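Local coordinates for glutamate--LysW ligase ArgX (Sulfolobus tokodaii, PDB 3VPB), which catalyses the ATP-dependent joining of the amino group of glutamate to the gamma-carboxyl group of the C-terminal glutamate of the carrier protein LysW, a step in arginine biosynthesis, at the glutamic acid site and the interface of chains A and B. Coordinates in Å, arbitrary orientation; residue numbers count along the deposited sequence, not the author numbering. Chains: chain A/B, Putative acetylornithine deacetylase; chain C, Alpha-aminoadipate carrier protein lysW.

Contact 1: the glutamic acid site. Residues chain A 133, 178, 190, 192, 202-204, 256-260; chain C 56. With GLU (glutamic acid), chain D.
In this ATP-grasp ligase of the RimK family, the substrate-amino-acid pocket includes the GF motif, A:Gly259 and A:Phe260, at the start of helix 258-264, and the C-terminal residue of LysW, C:Glu56, enters it from the carrier. The free glutamate is almost wholly buried, and each of its polar ends has its own partners. Its side-chain carboxylate lies at the helix N-terminus, where the amide of A:Gly259 donates to OE2 and that of A:Phe260 reaches the syn lone pair of OE1; the helix dipole would favour a negative charge here. Glycine suits this place, since its CA packs directly against the carboxylate carbon. The phenol OH of A:Tyr190 lies 2.7 Å from GLU OE1, coming from above the carboxylate plane. To bring it there the ring takes the crowded rotamer between backbone N and carbonyl carbon (chi1 79°). Water 1 also touches GLU OE1 and links it to A:Arg178 NH1.

The alpha-carboxylate is divided between a cation and backbone amides. A:Arg192 NH1 makes a salt bridge of 2.8 Å to GLU OXT, somewhat tilted from the guanidinium plane, and the A:Val203 amide shares that oxygen; A:Ala204 N donates to GLU O at 3.0 Å.

The nucleophilic amino group sits between two carboxylates. A:Glu256 OE1 accepts from GLU N at 2.8 Å with the anti lone pair, while the indole NE1 of A:Trp133, in its ring plane, donates to the same oxygen at 3.0 Å and so fixes the carboxylate. OE1 of the C:Glu56 gamma-carboxylate, the group that is to be joined to the amine, accepts from GLU N at 2.5 Å, from above the carboxylate plane. Amine and carboxylate thus lie side by side; an attack would need the carboxylate activated first and presumably turned relative to the amine. A:Arg178 meets C:Glu56 tip to tip: NH1 donates nearly straight (171°) to the syn lone pair of OE1, probably drawing negative charge from the carboxylate that is to become the acyl donor.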
loop_
_atom_site.group_PDB
_atom_site.type_symbol
_atom_site.label_atom_id
_atom_site.label_comp_id
_atom_site.label_asym_id
_atom_site.label_seq_id
_atom_site.Cartn_x
_atom_site.Cartn_y
_atom_site.Cartn_z
ATOM N N TRP A 133 11.609 10.714 -12.084
ATOM C CA TRP A 133 11.059 12.076 -11.922
ATOM C C TRP A 133 11.319 12.722 -10.555
ATOM O O TRP A 133 10.620 13.652 -10.158
ATOM C CB TRP A 133 9.549 12.111 -12.214
ATOM C CG TRP A 133 9.136 11.650 -13.579
ATOM C CD1 TRP A 133 9.816 11.819 -14.761
ATOM C CD2 TRP A 133 7.907 10.997 -13.917
ATOM N NE1 TRP A 133 9.093 11.284 -15.805
ATOM C CE2 TRP A 133 7.909 10.795 -15.318
ATOM C CE3 TRP A 133 6.790 10.583 -13.174
ATOM C CZ2 TRP A 133 6.855 10.162 -15.986
ATOM C CZ3 TRP A 133 5.739 9.952 -13.846
ATOM C CH2 TRP A 133 5.781 9.757 -15.234
ATOM N N ARG A 178 22.343 15.548 -18.477
ATOM C CA ARG A 178 21.594 14.467 -19.088
ATOM C C ARG A 178 22.138 14.197 -20.480
ATOM O O ARG A 178 22.193 15.086 -21.336
ATOM C CB ARG A 178 20.101 14.832 -19.116
ATOM C CG ARG A 178 19.214 14.072 -20.098
ATOM C CD ARG A 178 19.262 12.561 -19.929
ATOM N NE ARG A 178 18.736 12.022 -18.676
ATOM C CZ ARG A 178 17.458 11.692 -18.463
ATOM N NH1 ARG A 178 16.515 11.876 -19.395
ATOM N NH2 ARG A 178 17.121 11.162 -17.306
ATOM N N TYR A 190 22.954 17.541 -22.415
ATOM C CA TYR A 190 22.553 18.890 -22.107
ATOM C C TYR A 190 22.467 19.037 -20.594
ATOM O O TYR A 190 22.596 18.036 -19.862
ATOM C CB TYR A 190 21.251 19.251 -22.820
ATOM C CG TYR A 190 19.993 18.717 -22.168
ATOM C CD1 TYR A 190 19.602 17.391 -22.343
ATOM C CD2 TYR A 190 19.200 19.544 -21.388
ATOM C CE1 TYR A 190 18.457 16.905 -21.756
ATOM C CE2 TYR A 190 18.060 19.070 -20.800
ATOM C CZ TYR A 190 17.696 17.740 -20.995
ATOM O OH TYR A 190 16.557 17.268 -20.396
ATOM N N ARG A 192 20.344 20.112 -17.181
ATOM C CA ARG A 192 19.042 20.404 -16.551
ATOM C C ARG A 192 19.265 21.314 -15.363
ATOM O O ARG A 192 19.875 20.894 -14.381
ATOM C CB ARG A 192 18.381 19.104 -16.106
ATOM C CG ARG A 192 18.068 18.191 -17.264
ATOM C CD ARG A 192 17.356 16.909 -16.794
ATOM N NE ARG A 192 18.248 16.120 -15.943
ATOM C CZ ARG A 192 18.015 14.864 -15.583
ATOM N NH1 ARG A 192 16.897 14.247 -15.973
ATOM N NH2 ARG A 192 18.908 14.227 -14.835
ATOM N N ASN A 202 15.227 17.392 -12.287
ATOM C CA ASN A 202 14.325 16.801 -13.280
ATOM C C ASN A 202 13.478 17.821 -14.028
ATOM O O ASN A 202 12.850 18.726 -13.419
ATOM C CB ASN A 202 13.407 15.757 -12.639
ATOM C CG ASN A 202 14.175 14.709 -11.851
ATOM O OD1 ASN A 202 14.664 14.980 -10.756
ATOM N ND2 ASN A 202 14.269 13.499 -12.407
ATOM N N VAL A 203 13.426 17.668 -15.343
ATOM C CA VAL A 203 12.519 18.494 -16.167
ATOM C C VAL A 203 11.066 18.346 -15.672
ATOM O O VAL A 203 10.328 19.336 -15.621
ATOM C CB VAL A 203 12.657 18.190 -17.677
ATOM C CG1 VAL A 203 11.602 18.942 -18.484
ATOM C CG2 VAL A 203 14.069 18.602 -18.142
ATOM N N ALA A 204 10.684 17.134 -15.253
ATOM C CA ALA A 204 9.331 16.886 -14.725
ATOM C C ALA A 204 9.009 17.737 -13.506
ATOM O O ALA A 204 7.833 17.949 -13.197
ATOM C CB ALA A 204 9.113 15.387 -14.399
ATOM N N GLU A 256 12.814 9.836 -21.740
ATOM C CA GLU A 256 12.046 10.921 -22.282
ATOM C C GLU A 256 13.054 11.867 -22.910
ATOM O O GLU A 256 14.261 11.794 -22.600
ATOM C CB GLU A 256 11.251 11.585 -21.163
ATOM C CG GLU A 256 10.045 10.751 -20.701
ATOM C CD GLU A 256 9.410 11.314 -19.428
ATOM O OE1 GLU A 256 10.154 11.805 -18.555
ATOM O OE2 GLU A 256 8.170 11.277 -19.305
ATOM N N PHE A 257 12.597 12.721 -23.822
ATOM C CA PHE A 257 13.551 13.542 -24.566
ATOM C C PHE A 257 13.000 14.866 -25.046
ATOM O O PHE A 257 13.612 15.507 -25.897
ATOM C CB PHE A 257 14.235 12.765 -25.727
ATOM C CG PHE A 257 13.288 11.969 -26.595
ATOM C CD1 PHE A 257 12.561 12.580 -27.633
ATOM C CD2 PHE A 257 13.145 10.587 -26.398
ATOM C CE1 PHE A 257 11.687 11.824 -28.438
ATOM C CE2 PHE A 257 12.264 9.824 -27.193
ATOM C CZ PHE A 257 11.540 10.447 -28.229
ATOM N N LYS A 258 11.901 15.327 -24.449
ATOM C CA LYS A 258 11.374 16.647 -24.797
ATOM C C LYS A 258 12.384 17.739 -24.467
ATOM O O LYS A 258 12.617 18.653 -25.288
ATOM C CB LYS A 258 10.036 16.919 -24.079
ATOM C CG LYS A 258 8.867 16.107 -24.650
ATOM C CD LYS A 258 7.512 16.672 -24.154
ATOM C CE LYS A 258 7.187 16.228 -22.747
ATOM N NZ LYS A 258 6.860 14.758 -22.675
ATOM N N GLY A 259 12.986 17.642 -23.278
ATOM C CA GLY A 259 13.979 18.625 -22.797
ATOM C C GLY A 259 15.251 18.541 -23.614
ATOM O O GLY A 259 15.851 19.575 -24.001
ATOM N N PHE A 260 15.643 17.309 -23.915
ATOM C CA PHE A 260 16.832 17.041 -24.727
ATOM C C PHE A 260 16.706 17.715 -26.107
ATOM O O PHE A 260 17.684 18.292 -26.628
ATOM C CB PHE A 260 16.992 15.530 -24.866
ATOM C CG PHE A 260 18.250 15.096 -25.545
ATOM C CD1 PHE A 260 19.385 14.748 -24.792
ATOM C CD2 PHE A 260 18.299 14.989 -26.938
ATOM C CE1 PHE A 260 20.565 14.305 -25.444
ATOM C CE2 PHE A 260 19.456 14.571 -27.581
ATOM C CZ PHE A 260 20.583 14.207 -26.834
ATOM N N GLU C 56 10.959 7.202 -16.429
ATOM C CA GLU C 56 11.987 6.733 -17.348
ATOM C C GLU C 56 12.660 5.468 -16.845
ATOM O O GLU C 56 13.249 4.699 -17.632
ATOM C CB GLU C 56 13.068 7.783 -17.486
ATOM C CG GLU C 56 12.651 9.017 -18.165
ATOM C CD GLU C 56 13.831 9.651 -18.843
ATOM O OE1 GLU C 56 13.806 10.860 -18.981
ATOM O OE2 GLU C 56 14.792 8.925 -19.223
ATOM O OXT GLU C 56 12.671 5.236 -15.627
HETATM N N GLU D . 12.613 12.253 -17.267
HETATM C CA GLU D . 13.509 13.400 -17.597
HETATM C C GLU D . 13.339 14.529 -16.594
HETATM O O GLU D . 12.249 14.739 -16.002
HETATM C CB GLU D . 13.222 13.916 -19.024
HETATM C CG GLU D . 14.283 14.903 -19.525
HETATM C CD GLU D . 14.064 15.340 -20.972
HETATM O OE1 GLU D . 15.084 15.471 -21.707
HETATM O OE2 GLU D . 12.887 15.559 -21.354
HETATM O OXT GLU D . 14.303 15.271 -16.388
HETATM O O HOH W 1 16.548 13.190 -22.006
HETATM O O HOH W 2 9.722 14.860 -17.861
#

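Contact 2: the interface of chains A and B. Residues chain A 134-138, 149, 152-153, 156; chain B 148-149, 151-152, 155-156.
Helix 143-153 of chain A and helix 143-154 of chain B meet across a two-fold axis in this homotetrameric enzyme, and the loop of A:Arg135 and A:Leu136 with strand 138-140 closes over the chain B helix. The polar contacts centre on B:His152, which has more of its surface hidden by the partner than any other residue of the patch. Its NE2 accepts from A:Arg153 NE at 2.9 Å, a nearly straight bond (169°) lying in both the imidazole and the guanidinium plane. Within the helix, ND1 of the same ring donates to the B:Thr148 carbonyl O at 2.7 Å, from above the carbonyl plane. Histidine suits the place because it can donate at one ring nitrogen while accepting at the other; this pattern would fit a neutral ring with its proton on ND1. A:Arg153 bends at chi2 (-78°) so that NE faces the histidine and NH2 reaches A:Ser138 OG. That hydroxyl in turn shares a hydrogen bond with B:Thr148 OG1 at 2.9 Å, a small polar pair that fits between strand and helix.

B:Glu151 is extended beyond CG, and A:Leu136 N donates to B:Glu151 OE2 at 2.8 Å, meeting it from above the carboxylate plane. Water 3 joins OE2 to B:Thr148 OG1 and to the A:Val137 carbonyl.

Apolar contacts fill the rest. A:Leu136 places CD2 over the centre of the B:His152 ring, 3.6 Å from the centroid, so the ring is held by bonds at its edge and by a methyl on a face. Both delta carbons of A:Leu136 also touch B:Leu155 CD1. A:Ile149 CD1 meets B:Thr148 CG2 tip to tip. The flexible thioether of A:Met156, bent at chi2 and chi3, lays its methyl against B:Met156 CG. Crossing the A:His152 ring at about a right angle, B:Ile149 sets CD1 over one face, offset toward the rim, 3.6 Å from CE1.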
loop_
_atom_site.group_PDB
_atom_site.type_symbol
_atom_site.label_atom_id
_atom_site.label_comp_id
_atom_site.label_asym_id
_atom_site.label_seq_id
_atom_site.Cartn_x
_atom_site.Cartn_y
_atom_site.Cartn_z
ATOM N N GLY A 134 12.322 12.218 -9.845
ATOM C CA GLY A 134 12.729 12.785 -8.568
ATOM C C GLY A 134 11.918 12.246 -7.399
ATOM O O GLY A 134 12.154 12.643 -6.270
ATOM N N ARG A 135 10.995 11.321 -7.675
ATOM C CA ARG A 135 10.064 10.799 -6.667
ATOM C C ARG A 135 10.825 10.103 -5.525
ATOM O O ARG A 135 11.618 9.172 -5.748
ATOM C CB ARG A 135 9.063 9.841 -7.332
ATOM C CG ARG A 135 7.742 9.650 -6.596
ATOM C CD ARG A 135 6.707 8.987 -7.532
ATOM N NE ARG A 135 7.265 7.796 -8.182
ATOM C CZ ARG A 135 7.528 7.687 -9.480
ATOM N NH1 ARG A 135 7.285 8.697 -10.305
ATOM N NH2 ARG A 135 8.047 6.566 -9.962
ATOM N N LEU A 136 10.583 10.594 -4.309
ATOM C CA LEU A 136 11.218 10.118 -3.052
ATOM C C LEU A 136 12.726 10.310 -2.934
ATOM O O LEU A 136 13.347 9.710 -2.051
ATOM C CB LEU A 136 10.866 8.638 -2.742
ATOM C CG LEU A 136 9.435 8.162 -2.937
ATOM C CD1 LEU A 136 9.252 6.669 -2.574
ATOM C CD2 LEU A 136 8.517 9.029 -2.098
ATOM N N VAL A 137 13.310 11.142 -3.788
ATOM C CA VAL A 137 14.726 11.509 -3.654
ATOM C C VAL A 137 14.738 12.609 -2.591
ATOM O O VAL A 137 14.208 13.705 -2.832
ATOM C CB VAL A 137 15.336 12.030 -4.956
ATOM C CG1 VAL A 137 16.815 12.441 -4.730
ATOM C CG2 VAL A 137 15.259 10.948 -6.096
ATOM N N SER A 138 15.302 12.302 -1.430
ATOM C CA SER A 138 15.233 13.181 -0.271
ATOM C C SER A 138 16.587 13.672 0.183
ATOM O O SER A 138 17.565 12.907 0.248
ATOM C CB SER A 138 14.588 12.462 0.916
ATOM O OG SER A 138 13.401 11.803 0.525
ATOM N N ILE A 149 11.975 10.750 7.531
ATOM C CA ILE A 149 12.047 10.061 6.226
ATOM C C ILE A 149 12.013 8.537 6.413
ATOM O O ILE A 149 11.281 7.828 5.712
ATOM C CB ILE A 149 13.249 10.527 5.371
ATOM C CG1 ILE A 149 13.068 11.993 4.945
ATOM C CG2 ILE A 149 13.426 9.645 4.088
ATOM C CD1 ILE A 149 11.816 12.240 4.075
ATOM N N HIS A 152 8.481 7.383 7.038
ATOM C CA HIS A 152 7.689 7.472 5.811
ATOM C C HIS A 152 7.971 6.305 4.855
ATOM O O HIS A 152 7.012 5.699 4.337
ATOM C CB HIS A 152 7.846 8.850 5.125
ATOM C CG HIS A 152 7.054 9.946 5.794
ATOM N ND1 HIS A 152 7.411 10.483 7.015
ATOM C CD2 HIS A 152 5.921 10.585 5.425
ATOM C CE1 HIS A 152 6.523 11.396 7.377
ATOM N NE2 HIS A 152 5.608 11.480 6.430
ATOM N N ARG A 153 9.250 5.972 4.633
ATOM C CA ARG A 153 9.587 4.852 3.738
ATOM C C ARG A 153 9.016 3.529 4.243
ATOM O O ARG A 153 8.607 2.668 3.449
ATOM C CB ARG A 153 11.103 4.686 3.555
ATOM C CG ARG A 153 11.826 5.872 2.951
ATOM C CD ARG A 153 11.686 6.004 1.421
ATOM N NE ARG A 153 12.271 7.298 1.080
ATOM C CZ ARG A 153 13.550 7.510 0.785
ATOM N NH1 ARG A 153 14.414 6.508 0.733
ATOM N NH2 ARG A 153 13.956 8.752 0.560
ATOM N N MET A 156 5.627 2.341 2.834
ATOM C CA MET A 156 5.443 2.173 1.392
ATOM C C MET A 156 4.951 0.764 1.087
ATOM O O MET A 156 5.331 -0.183 1.777
ATOM C CB MET A 156 6.753 2.438 0.638
ATOM C CG MET A 156 7.295 3.880 0.778
ATOM S SD MET A 156 6.312 5.096 -0.121
ATOM C CE MET A 156 5.024 5.581 1.044
ATOM N N THR B 148 9.234 16.822 -0.040
ATOM C CA THR B 148 9.491 15.373 0.054
ATOM C C THR B 148 8.460 14.695 0.937
ATOM O O THR B 148 7.993 13.607 0.630
ATOM C CB THR B 148 10.963 14.992 0.460
ATOM O OG1 THR B 148 11.222 13.605 0.117
ATOM C CG2 THR B 148 11.224 15.184 1.940
ATOM N N ILE B 149 8.063 15.354 2.014
ATOM C CA ILE B 149 7.014 14.785 2.862
ATOM C C ILE B 149 5.671 14.628 2.120
ATOM O O ILE B 149 4.993 13.604 2.252
ATOM C CB ILE B 149 6.910 15.583 4.174
ATOM C CG1 ILE B 149 8.166 15.330 5.032
ATOM C CG2 ILE B 149 5.586 15.290 4.930
ATOM C CD1 ILE B 149 8.365 13.883 5.481
ATOM N N GLU B 151 5.246 14.202 -1.023
ATOM C CA GLU B 151 5.428 13.146 -1.988
ATOM C C GLU B 151 5.308 11.768 -1.352
ATOM O O GLU B 151 4.656 10.887 -1.920
ATOM C CB GLU B 151 6.817 13.298 -2.587
ATOM C CG GLU B 151 6.969 12.932 -4.041
ATOM C CD GLU B 151 8.292 13.476 -4.555
ATOM O OE1 GLU B 151 8.281 14.349 -5.478
ATOM O OE2 GLU B 151 9.325 13.084 -3.962
ATOM N N HIS B 152 5.951 11.568 -0.200
ATOM C CA HIS B 152 5.866 10.288 0.513
ATOM C C HIS B 152 4.428 9.952 0.914
ATOM O O HIS B 152 3.959 8.833 0.715
ATOM C CB HIS B 152 6.745 10.279 1.759
ATOM C CG HIS B 152 8.201 10.083 1.461
ATOM N ND1 HIS B 152 9.007 11.095 0.991
ATOM C CD2 HIS B 152 9.001 8.998 1.598
ATOM C CE1 HIS B 152 10.239 10.637 0.823
ATOM N NE2 HIS B 152 10.262 9.369 1.191
ATOM N N LEU B 155 1.956 8.580 -1.647
ATOM C CA LEU B 155 2.200 7.180 -2.019
ATOM C C LEU B 155 1.773 6.150 -0.972
ATOM O O LEU B 155 2.021 4.948 -1.140
ATOM C CB LEU B 155 3.678 6.975 -2.369
ATOM C CG LEU B 155 4.124 7.371 -3.766
ATOM C CD1 LEU B 155 5.630 7.206 -3.898
ATOM C CD2 LEU B 155 3.400 6.534 -4.826
ATOM N N MET B 156 1.115 6.593 0.094
ATOM C CA MET B 156 0.656 5.650 1.109
ATOM C C MET B 156 -0.729 5.037 0.813
ATOM O O MET B 156 -1.533 5.604 0.067
ATOM C CB MET B 156 0.701 6.283 2.502
ATOM C CG MET B 156 2.083 6.175 3.134
ATOM S SD MET B 156 2.365 7.413 4.403
ATOM C CE MET B 156 4.128 7.650 4.150
HETATM O O HOH W 3 11.353 13.561 -2.508
#

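About 21 Å separates the C-alpha centres of contact 1 and contact 2. They share no residue, but they are joined along one chain: A:Trp133 belongs to contact 1, and the very next residues, A:Gly134 to A:Ser138, belong to contact 2. The stretch from A:Trp133 to A:Val137 probably also contributes to ATP binding, so subunit B appears to brace a loop of the nucleotide site whose other end reaches the amino-acid pocket. Tetramer assembly may therefore help order the active site, although the structure alone does not show such coupling. The carrier's C-terminal residue takes part in contact 1, whereas contact 2 joins two enzyme subunits.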